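Local structure of peptidase M16 inactive domain family protein (Pseudomonas fluorescens, 3GWB) at residues Ser152-Leu155 against Met156-Tyr160; Val217-Ala220 against Leu221-Pro225; Met286-Arg290 against Glu291-Leu295; Thr343-Glu346 against Leu347-Lys351; Pro381-Tyr384 against Leu385-Phe388. The protein is of unknown function but carries an inactive domain of the M16 peptidase family, whose members are generally metal-dependent hydrolases. All blocks are in the same frame, centred on the assembly; numbering follows the deposited sequence.

Contact 1. Residues Ser152-Leu155 against Met156-Tyr160; sequences SLEL and MKRLY
The carbonyl oxygen Glu154 O takes two backbone donors from one turn ahead, a sound bond from Arg158 N at 3.1 Å and a weak one from Lys157 N. The carboxylate of Glu154 has two partners as well. Glu154 OE2 forms a salt bridge with Arg158 NE at 2.7 Å, whose hydrogen bond is weak because the N-H points aside (122°), and the carboxylate and guanidinium planes stand 70° apart. Glu154 sends CG away from its own backbone N (chi1 172°) and then bends at chi2, which also lays OE2 alongside Arg158 CD at 3.3 Å. The pairs Glu154-Lys157 and Glu154-Arg158 are the i to i+3 and i to i+4 neighbours of an alpha helix, here helix 147-160, on which Leu155 and Leu159 pack against strands 311-319 and 414-419. Leu155 CD1 and Leu159 CD1 lie 4.3 Å apart. With a leucine in place of Arg158, Glu154 OE2 would probably lose its ion-pair mate and Ser239 a weak hydrogen-bond partner. Glu154 OE1 serves Lys157 through a water that donates to OE1 at 2.6 Å and accepts from Lys157 NZ at 2.8 Å. The lysine chain runs extended beyond CG, and Lys157 CG rests 3.0 Å from Leu153 O.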
# COMPACT_ATOMS: atom_id res chain seq x y z
N SER A 152 2.51 -20.26 2.67
CA SER A 152 1.58 -19.81 3.70
C SER A 152 0.22 -20.51 3.58
O SER A 152 -0.30 -21.02 4.57
CB SER A 152 1.39 -18.30 3.61
OG SER A 152 0.54 -17.84 4.64
N LEU A 153 -0.35 -20.52 2.38
CA LEU A 153 -1.65 -21.17 2.16
C LEU A 153 -1.61 -22.63 2.59
O LEU A 153 -2.52 -23.11 3.27
CB LEU A 153 -2.05 -21.09 0.68
CG LEU A 153 -2.31 -19.69 0.11
CD1 LEU A 153 -2.80 -19.81 -1.32
CD2 LEU A 153 -3.35 -18.96 0.96
N GLU A 154 -0.54 -23.33 2.20
CA GLU A 154 -0.37 -24.74 2.55
C GLU A 154 -0.16 -24.91 4.06
O GLU A 154 -0.70 -25.83 4.66
CB GLU A 154 0.83 -25.32 1.79
CG GLU A 154 1.25 -26.74 2.21
CD GLU A 154 0.16 -27.78 1.98
OE1 GLU A 154 -0.65 -27.60 1.05
OE2 GLU A 154 0.14 -28.79 2.72
N LEU A 155 0.62 -24.01 4.66
CA LEU A 155 0.88 -24.08 6.09
C LEU A 155 -0.40 -23.93 6.89
O LEU A 155 -0.63 -24.64 7.87
CB LEU A 155 1.90 -23.00 6.50
CG LEU A 155 2.31 -22.96 7.97
CD1 LEU A 155 2.79 -24.32 8.42
CD2 LEU A 155 3.40 -21.92 8.17
N MSE A 156 -1.26 -22.99 6.48
CA MSE A 156 -2.52 -22.78 7.17
C MSE A 156 -3.43 -24.00 7.01
O MSE A 156 -4.26 -24.27 7.88
CB MSE A 156 -3.22 -21.51 6.67
CG MSE A 156 -2.58 -20.21 7.17
SE MSE A 156 -2.56 -20.05 8.99
CE MSE A 156 -4.20 -19.35 9.30
N LYS A 157 -3.28 -24.74 5.92
CA LYS A 157 -4.09 -25.93 5.70
C LYS A 157 -3.68 -27.05 6.66
O LYS A 157 -4.53 -27.71 7.27
CB LYS A 157 -3.94 -26.44 4.27
CG LYS A 157 -4.41 -25.49 3.18
CD LYS A 157 -4.19 -26.08 1.79
CE LYS A 157 -4.51 -25.07 0.70
NZ LYS A 157 -4.19 -25.60 -0.65
N ARG A 158 -2.37 -27.26 6.78
CA ARG A 158 -1.83 -28.30 7.66
C ARG A 158 -2.11 -27.99 9.13
O ARG A 158 -2.36 -28.89 9.93
CB ARG A 158 -0.32 -28.43 7.44
CG ARG A 158 0.07 -29.11 6.14
CD ARG A 158 1.52 -28.82 5.77
NE ARG A 158 1.92 -29.51 4.55
CZ ARG A 158 2.38 -30.76 4.51
NH1 ARG A 158 2.49 -31.45 5.63
NH2 ARG A 158 2.70 -31.31 3.35
N LEU A 159 -2.09 -26.71 9.47
CA LEU A 159 -2.32 -26.25 10.83
C LEU A 159 -3.77 -26.37 11.31
O LEU A 159 -4.02 -26.82 12.43
CB LEU A 159 -1.88 -24.79 10.94
CG LEU A 159 -0.95 -24.33 12.07
CD1 LEU A 159 0.39 -25.04 11.94
CD2 LEU A 159 -0.75 -22.82 11.99
N TYR A 160 -4.71 -25.96 10.46
CA TYR A 160 -6.13 -25.97 10.82
C TYR A 160 -7.04 -27.04 10.19
O TYR A 160 -8.20 -27.16 10.59
CB TYR A 160 -6.71 -24.59 10.53
CG TYR A 160 -6.20 -23.52 11.47
CD1 TYR A 160 -6.75 -23.37 12.74
CD2 TYR A 160 -5.17 -22.66 11.09
CE1 TYR A 160 -6.29 -22.39 13.61
CE2 TYR A 160 -4.70 -21.67 11.97
CZ TYR A 160 -5.27 -21.55 13.23
OH TYR A 160 -4.83 -20.58 14.11
O HOH W 1 -1.43 -25.62 -0.47

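Contact 2. Residues Val217-Ala220 against Leu221-Pro225; sequences VSAA and LPKGP
Leu221 N reaches back to two carbonyls near the C-terminal end of helix 207-220, and both hydrogen bonds are weak. Ser218 O lies 3.4 Å from Leu221 N with an angle of 148° at the hydrogen, and Val217 O is equally distant but less well aligned. A single N-H is thus split between the i-3 and i-4 acceptors as the chain passes from the helix into the loop. The leucine side chain follows its own amide: CG sits beside the backbone N (chi1 -65°), which brings Leu221 CG to 3.5 Å from Val217 O. Lys223 approaches the same helix end from further along the chain. Bent at chi2 (68°) and extended beyond that, it curls back to bring Lys223 NZ 2.7 Å from Ala219 O. A positive charge at this end of a helix would be expected to interact favourably with the helix dipole.

In the next shell, Ser218 OG is hydrogen-bonded to Glu21 and Thr19, while the lysine side chain also touches Glu21. Pro222 is hydrogen-bonded through its backbone to Ala194, which is likely to steady the departing chain. Val217 packs on Leu38 and Leu40 of strand 35-42, Leu221 lies against Phe42 of that strand and Val197 of strand 197-203, and on the helical side Ala220 and Leu221 meet Ala116 and Val119 of helix 105-120.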
# COMPACT_ATOMS: atom_id res chain seq x y z
N VAL A 217 -25.60 4.91 13.87
CA VAL A 217 -24.94 3.88 13.08
C VAL A 217 -25.62 2.54 13.32
O VAL A 217 -25.96 1.81 12.38
CB VAL A 217 -23.44 3.79 13.45
CG1 VAL A 217 -22.78 2.62 12.74
CG2 VAL A 217 -22.73 5.08 13.07
N SER A 218 -25.85 2.24 14.59
CA SER A 218 -26.49 0.99 14.98
C SER A 218 -27.86 0.83 14.33
O SER A 218 -28.19 -0.25 13.86
CB SER A 218 -26.62 0.92 16.50
OG SER A 218 -27.17 -0.32 16.91
N ALA A 219 -28.65 1.90 14.29
CA ALA A 219 -29.99 1.84 13.71
C ALA A 219 -30.03 1.65 12.19
O ALA A 219 -31.03 1.14 11.66
CB ALA A 219 -30.78 3.10 14.07
N ALA A 220 -28.96 2.06 11.52
CA ALA A 220 -28.85 1.96 10.06
C ALA A 220 -28.45 0.56 9.60
O ALA A 220 -28.64 0.22 8.43
CB ALA A 220 -27.85 3.00 9.54
N LEU A 221 -27.90 -0.24 10.50
CA LEU A 221 -27.47 -1.60 10.17
C LEU A 221 -28.65 -2.56 10.13
O LEU A 221 -29.71 -2.27 10.68
CB LEU A 221 -26.46 -2.12 11.21
CG LEU A 221 -25.11 -1.42 11.33
CD1 LEU A 221 -24.30 -2.00 12.49
CD2 LEU A 221 -24.36 -1.57 10.03
N PRO A 222 -28.48 -3.70 9.46
CA PRO A 222 -29.60 -4.65 9.42
C PRO A 222 -29.80 -5.11 10.87
O PRO A 222 -28.85 -5.14 11.65
CB PRO A 222 -29.06 -5.78 8.54
CG PRO A 222 -28.04 -5.08 7.65
CD PRO A 222 -27.37 -4.14 8.60
N LYS A 223 -31.04 -5.45 11.24
CA LYS A 223 -31.33 -5.91 12.59
C LYS A 223 -31.05 -7.41 12.67
O LYS A 223 -31.37 -8.15 11.75
CB LYS A 223 -32.79 -5.66 12.95
CG LYS A 223 -33.06 -4.35 13.67
CD LYS A 223 -32.82 -3.15 12.80
CE LYS A 223 -33.06 -1.87 13.59
NZ LYS A 223 -32.69 -0.68 12.79
N GLY A 224 -30.45 -7.85 13.78
CA GLY A 224 -30.16 -9.26 13.93
C GLY A 224 -29.22 -9.54 15.09
O GLY A 224 -28.56 -8.64 15.58
N PRO A 225 -29.13 -10.80 15.53
CA PRO A 225 -28.25 -11.13 16.66
C PRO A 225 -26.80 -11.37 16.25
O PRO A 225 -26.46 -11.39 15.07
CB PRO A 225 -28.90 -12.38 17.22
CG PRO A 225 -29.32 -13.09 15.97
CD PRO A 225 -29.93 -11.97 15.13

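Contact 3. Residues Met286-Arg290 against Glu291-Leu295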
# COMPACT_ATOMS: atom_id res chain seq x y z
N MSE A 286 17.17 -12.62 14.42
CA MSE A 286 17.91 -11.76 13.50
C MSE A 286 19.40 -11.75 13.84
O MSE A 286 20.25 -11.66 12.95
CB MSE A 286 17.36 -10.33 13.55
CG MSE A 286 16.13 -10.13 12.69
SE MSE A 286 16.52 -10.20 10.94
CE MSE A 286 16.69 -8.46 10.63
N SER A 287 19.71 -11.85 15.12
CA SER A 287 21.10 -11.86 15.57
C SER A 287 21.85 -13.10 15.08
O SER A 287 22.93 -13.00 14.50
CB SER A 287 21.16 -11.79 17.09
OG SER A 287 22.47 -12.00 17.56
N GLU A 288 21.26 -14.27 15.29
CA GLU A 288 21.87 -15.53 14.89
C GLU A 288 21.89 -15.80 13.39
O GLU A 288 22.92 -16.19 12.84
CB GLU A 288 21.16 -16.70 15.58
CG GLU A 288 21.19 -16.66 17.10
CD GLU A 288 22.60 -16.68 17.67
OE1 GLU A 288 23.41 -17.52 17.23
OE2 GLU A 288 22.89 -15.85 18.56
N VAL A 289 20.76 -15.60 12.72
CA VAL A 289 20.68 -15.87 11.29
C VAL A 289 21.22 -14.77 10.38
O VAL A 289 21.91 -15.06 9.40
CB VAL A 289 19.22 -16.18 10.87
CG1 VAL A 289 19.19 -16.66 9.42
CG2 VAL A 289 18.61 -17.23 11.80
N ARG A 290 20.91 -13.52 10.69
CA ARG A 290 21.38 -12.41 9.88
C ARG A 290 22.72 -11.85 10.35
O ARG A 290 23.70 -11.86 9.62
CB ARG A 290 20.35 -11.28 9.87
CG ARG A 290 20.84 -10.01 9.18
CD ARG A 290 19.83 -8.88 9.26
NE ARG A 290 20.37 -7.66 8.65
CZ ARG A 290 21.35 -6.93 9.18
NH1 ARG A 290 21.90 -7.29 10.34
NH2 ARG A 290 21.78 -5.85 8.55
N GLU A 291 22.74 -11.36 11.59
CA GLU A 291 23.94 -10.75 12.17
C GLU A 291 25.21 -11.60 12.16
O GLU A 291 26.23 -11.20 11.58
CB GLU A 291 23.63 -10.32 13.61
CG GLU A 291 24.79 -9.65 14.31
CD GLU A 291 25.31 -8.47 13.52
OE1 GLU A 291 24.50 -7.56 13.23
OE2 GLU A 291 26.52 -8.45 13.21
N LYS A 292 25.17 -12.75 12.81
CA LYS A 292 26.33 -13.64 12.89
C LYS A 292 26.59 -14.49 11.65
O LYS A 292 27.75 -14.70 11.28
CB LYS A 292 26.18 -14.57 14.10
CG LYS A 292 26.08 -13.87 15.45
CD LYS A 292 25.94 -14.88 16.59
CE LYS A 292 25.85 -14.20 17.95
NZ LYS A 292 25.66 -15.19 19.05
N ARG A 293 25.53 -14.96 11.00
CA ARG A 293 25.68 -15.83 9.84
C ARG A 293 25.41 -15.21 8.47
O ARG A 293 25.78 -15.79 7.45
CB ARG A 293 24.77 -17.05 10.01
CG ARG A 293 25.48 -18.38 10.04
CD ARG A 293 25.97 -18.74 11.43
NE ARG A 293 24.88 -18.76 12.39
CZ ARG A 293 24.94 -19.32 13.60
NH1 ARG A 293 26.05 -19.93 13.99
NH2 ARG A 293 23.90 -19.26 14.42
N GLY A 294 24.74 -14.06 8.44
CA GLY A 294 24.43 -13.43 7.17
C GLY A 294 23.65 -14.33 6.23
O GLY A 294 23.87 -14.32 5.02
N LEU A 295 22.71 -15.10 6.78
CA LEU A 295 21.90 -16.02 5.98
C LEU A 295 20.55 -15.49 5.50
O LEU A 295 19.83 -16.18 4.78
CB LEU A 295 21.67 -17.31 6.78
CG LEU A 295 22.91 -18.19 6.96
CD1 LEU A 295 22.67 -19.19 8.08
CD2 LEU A 295 23.22 -18.91 5.64
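Met286 O accepts from two backbone donors, Arg290 N in the ordinary alpha pattern and Glu291 N at 2.9 Å in a nearly straight bond (171°). The second belongs to a wider pi-type turn, and the same i to i+5 spacing recurs where Lys292 N meets Ser287 O at 2.8 Å. Beyond it the chain leaves the helix. Gly294, with positive phi, donates its N to Arg290 O at 2.7 Å from above the carbonyl plane, and Leu295 N closes on Val289 O, also at 2.7 Å. Glu288 O has weak bonds from Arg293 N and Arg293 NE.

The Glu288 carboxylate forms a salt-bridge network with two cations. Lys292 runs beside it in the same direction, and Lys292 NZ meets Glu288 OE2 on its syn side at 2.9 Å; Arg293, bent at chi2 and chi3, brings NH2 to 3.3 Å from Glu288 OE1. Arg290 extends elsewhere, pairing with Phe281 in a cation-pi contact and only distantly with Glu291 OE1. Among apolar atoms, Val289 CG1 touches Leu295 CB at 3.7 Å, and both side chains pack against helix 323-340. The two cations would be expected to favour the ionised carboxylate, whose charge partly balances theirs at this surface helix end.

Contact 4. Residues Thr343-Glu346 against Leu347-Lys351; sequences TQKE and LDDAK
Backbone bonds come first: Leu347 N donates to Thr343 O at 3.0 Å, and Asp348 N, Asp349 N and Ala350 N repeat the i to i+4 pattern onto Gln344 O, Lys345 O and Glu346 O. The second group is reciprocal and belongs to the helix start. Glu346 N donates to Thr343 OG1 at 3.3 Å, while Thr343 N returns a bond to Glu346 OE1 at 2.9 Å, meeting that oxygen on its anti side. The same OE1 has a salt bridge to Arg284, which would help hold the carboxylate in place.

Charge is the third kind. Asp349 turns CG beside its own backbone N (chi1 -71°), which sets OD1 only 2.8 Å from Lys345 O, an approach of two acceptors. Arg352 offers OD1 a long, weak ion pair, and Lys345 NZ stays 5.1 Å from Asp349 OD2. With a leucine replacing Asp349, Arg352 would probably lose its long ion pair and Lys345 a nearby negative charge.

Apolar contacts complete the account: Leu347 lies on Leu271, Val397 and Val400, and Ala350 on Leu271 and Ile275. With Thr343 as N-cap and Glu346 three residues on, the arrangement is a capping box at the start of helix 344-356.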
# COMPACT_ATOMS: atom_id res chain seq x y z
N THR A 343 17.51 -13.39 28.28
CA THR A 343 18.48 -12.88 29.26
C THR A 343 17.92 -11.58 29.83
O THR A 343 17.07 -10.96 29.20
CB THR A 343 19.83 -12.58 28.61
OG1 THR A 343 19.66 -11.58 27.59
CG2 THR A 343 20.42 -13.84 27.99
N GLN A 344 18.40 -11.18 31.01
CA GLN A 344 17.96 -9.93 31.64
C GLN A 344 18.09 -8.77 30.67
O GLN A 344 17.20 -7.93 30.57
CB GLN A 344 18.79 -9.61 32.88
CG GLN A 344 18.19 -10.07 34.19
CD GLN A 344 16.75 -9.63 34.35
OE1 GLN A 344 16.41 -8.46 34.20
NE2 GLN A 344 15.89 -10.59 34.67
N LYS A 345 19.21 -8.73 29.97
CA LYS A 345 19.45 -7.66 29.01
C LYS A 345 18.34 -7.61 27.98
O LYS A 345 17.75 -6.55 27.75
CB LYS A 345 20.80 -7.85 28.31
CG LYS A 345 21.08 -6.81 27.23
CD LYS A 345 22.46 -6.99 26.61
CE LYS A 345 22.60 -8.33 25.90
NZ LYS A 345 21.61 -8.51 24.79
N GLU A 346 18.05 -8.75 27.36
CA GLU A 346 16.99 -8.84 26.35
C GLU A 346 15.65 -8.39 26.88
O GLU A 346 14.91 -7.69 26.20
CB GLU A 346 16.85 -10.27 25.83
CG GLU A 346 18.10 -10.81 25.15
CD GLU A 346 17.91 -12.23 24.63
OE1 GLU A 346 17.47 -13.09 25.42
OE2 GLU A 346 18.22 -12.48 23.44
N LEU A 347 15.34 -8.79 28.11
CA LEU A 347 14.07 -8.44 28.73
C LEU A 347 13.96 -6.93 28.95
O LEU A 347 12.93 -6.32 28.65
CB LEU A 347 13.91 -9.16 30.06
CG LEU A 347 12.60 -8.93 30.81
CD1 LEU A 347 11.50 -9.78 30.19
CD2 LEU A 347 12.76 -9.29 32.28
N ASP A 348 15.02 -6.31 29.46
CA ASP A 348 15.01 -4.87 29.72
C ASP A 348 14.91 -4.07 28.43
O ASP A 348 14.11 -3.13 28.33
CB ASP A 348 16.25 -4.45 30.50
CG ASP A 348 16.20 -4.90 31.95
OD1 ASP A 348 15.13 -4.72 32.58
OD2 ASP A 348 17.21 -5.42 32.45
N ASP A 349 15.71 -4.44 27.44
CA ASP A 349 15.69 -3.78 26.14
C ASP A 349 14.29 -3.86 25.55
O ASP A 349 13.75 -2.86 25.06
CB ASP A 349 16.70 -4.44 25.20
CG ASP A 349 18.15 -4.16 25.59
OD1 ASP A 349 18.42 -3.97 26.81
OD2 ASP A 349 19.01 -4.13 24.69
N ALA A 350 13.69 -5.05 25.60
CA ALA A 350 12.34 -5.23 25.06
C ALA A 350 11.34 -4.34 25.79
O ALA A 350 10.55 -3.64 25.15
CB ALA A 350 11.92 -6.70 25.16
N LYS A 351 11.38 -4.36 27.12
CA LYS A 351 10.47 -3.53 27.91
C LYS A 351 10.67 -2.06 27.55
O LYS A 351 9.70 -1.32 27.42
CB LYS A 351 10.71 -3.74 29.40
CG LYS A 351 10.31 -5.13 29.90
CD LYS A 351 11.14 -5.53 31.12
CE LYS A 351 10.47 -5.21 32.42
NZ LYS A 351 9.47 -6.25 32.77

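Contact 5. Residues Pro381-Tyr384 against Leu385-Phe388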
# COMPACT_ATOMS: atom_id res chain seq x y z
N PRO A 381 -10.98 -6.95 29.39
CA PRO A 381 -11.38 -6.05 30.47
C PRO A 381 -11.33 -4.56 30.09
O PRO A 381 -10.50 -4.14 29.28
CB PRO A 381 -10.41 -6.41 31.60
CG PRO A 381 -9.22 -6.94 30.88
CD PRO A 381 -9.83 -7.78 29.79
N LEU A 382 -12.22 -3.78 30.68
CA LEU A 382 -12.28 -2.36 30.37
C LEU A 382 -10.95 -1.65 30.64
O LEU A 382 -10.63 -0.64 30.01
CB LEU A 382 -13.39 -1.70 31.17
CG LEU A 382 -13.85 -0.35 30.64
CD1 LEU A 382 -14.45 -0.54 29.26
CD2 LEU A 382 -14.86 0.26 31.59
N SER A 383 -10.17 -2.19 31.58
CA SER A 383 -8.88 -1.60 31.94
C SER A 383 -7.74 -2.29 31.21
O SER A 383 -6.59 -2.19 31.63
CB SER A 383 -8.67 -1.72 33.44
OG SER A 383 -8.73 -3.08 33.85
N TYR A 384 -8.06 -2.99 30.13
CA TYR A 384 -7.05 -3.72 29.36
C TYR A 384 -5.81 -2.90 29.02
O TYR A 384 -4.68 -3.36 29.21
CB TYR A 384 -7.65 -4.25 28.06
CG TYR A 384 -6.65 -5.04 27.26
CD1 TYR A 384 -6.28 -6.32 27.65
CD2 TYR A 384 -6.03 -4.48 26.14
CE1 TYR A 384 -5.31 -7.03 26.95
CE2 TYR A 384 -5.05 -5.18 25.44
CZ TYR A 384 -4.70 -6.46 25.85
OH TYR A 384 -3.72 -7.16 25.18
N LEU A 385 -6.01 -1.70 28.50
CA LEU A 385 -4.88 -0.86 28.12
C LEU A 385 -3.92 -0.66 29.28
O LEU A 385 -2.73 -0.98 29.18
CB LEU A 385 -5.39 0.50 27.63
CG LEU A 385 -6.31 0.46 26.41
CD1 LEU A 385 -6.76 1.87 26.06
CD2 LEU A 385 -5.56 -0.18 25.24
N GLU A 386 -4.43 -0.13 30.39
CA GLU A 386 -3.61 0.13 31.57
C GLU A 386 -2.97 -1.15 32.10
O GLU A 386 -1.82 -1.14 32.52
CB GLU A 386 -4.44 0.78 32.68
CG GLU A 386 -5.27 1.97 32.23
CD GLU A 386 -6.64 1.57 31.69
OE1 GLU A 386 -7.43 0.98 32.47
OE2 GLU A 386 -6.92 1.83 30.50
N ASP A 387 -3.72 -2.25 32.07
CA ASP A 387 -3.21 -3.52 32.57
C ASP A 387 -2.08 -4.05 31.70
O ASP A 387 -1.14 -4.67 32.20
CB ASP A 387 -4.33 -4.56 32.65
CG ASP A 387 -5.48 -4.13 33.54
OD1 ASP A 387 -5.22 -3.45 34.56
OD2 ASP A 387 -6.64 -4.48 33.23
N PHE A 388 -2.18 -3.84 30.39
CA PHE A 388 -1.16 -4.32 29.48
C PHE A 388 0.20 -3.69 29.78
O PHE A 388 1.22 -4.38 29.82
CB PHE A 388 -1.55 -4.04 28.03
CG PHE A 388 -0.56 -4.58 27.04
CD1 PHE A 388 -0.54 -5.94 26.73
CD2 PHE A 388 0.38 -3.74 26.46
CE1 PHE A 388 0.42 -6.45 25.86
CE2 PHE A 388 1.35 -4.24 25.60
CZ PHE A 388 1.37 -5.60 25.29
O HOH W 2 -8.11 -0.17 29.04
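Tyr384 and Phe388 lie side by side and point the same way, each with CG anti to the backbone N (chi1 -179° and -177°). Their approach is loose and oblique, with Tyr384 OH 3.7 Å from Phe388 CD1, while the backbone joins them by Phe388 N donating to Tyr384 O at 2.8 Å. The hydroxyl has its strongest polar partner in Arg261, and both rings rest on Tyr266 of helix 266-277.

Ser383 and Asp387 make the other pairing. Placed between the backbone N and the carbonyl carbon (chi1 58°), Ser383 OG donates to Asp387 OD2 at 2.6 Å on the syn side of the carboxylate; Asp387 N meanwhile donates to Ser383 O at 2.9 Å. The side chain and backbone of the aspartate thus clasp one serine, though OD2 also comes within 2.8 Å of the acceptor Ser383 O. Asp387 OD1 turns to a salt bridge with Arg390.

Ser383 OG makes no capping bond, and a water accepts from Leu385 N at 2.7 Å while donating to Leu382 O and Glu386 OE2. The whole is a type I beta turn, Pro381 to Tyr384, running straight into helix 384-394 with Ser383 at the N-cap.

Overall arrangement
Read from the N terminus, the five contacts come in series; each joins residues close along the chain, so none encloses or crosses another. Contact 1 lies on helix 147-160, beside the five-stranded sheet formed by strands from 239-244 onward. Contact 2 is where helix 207-220 passes into the loop toward strand 239-244, against the six-stranded sheet. Contacts 3 and 4, nearest atoms about 7 Å apart, lie at the end of helix 284-292, packed on helix 323-340, and at the start of helix 344-356, packed on helices 266-277 and 397-407. Contact 5 begins helix 384-394 and shares helix 266-277 with contact 4. Contacts 2 and 3, centres 52 Å apart, stand on opposite sides of the chain's centre.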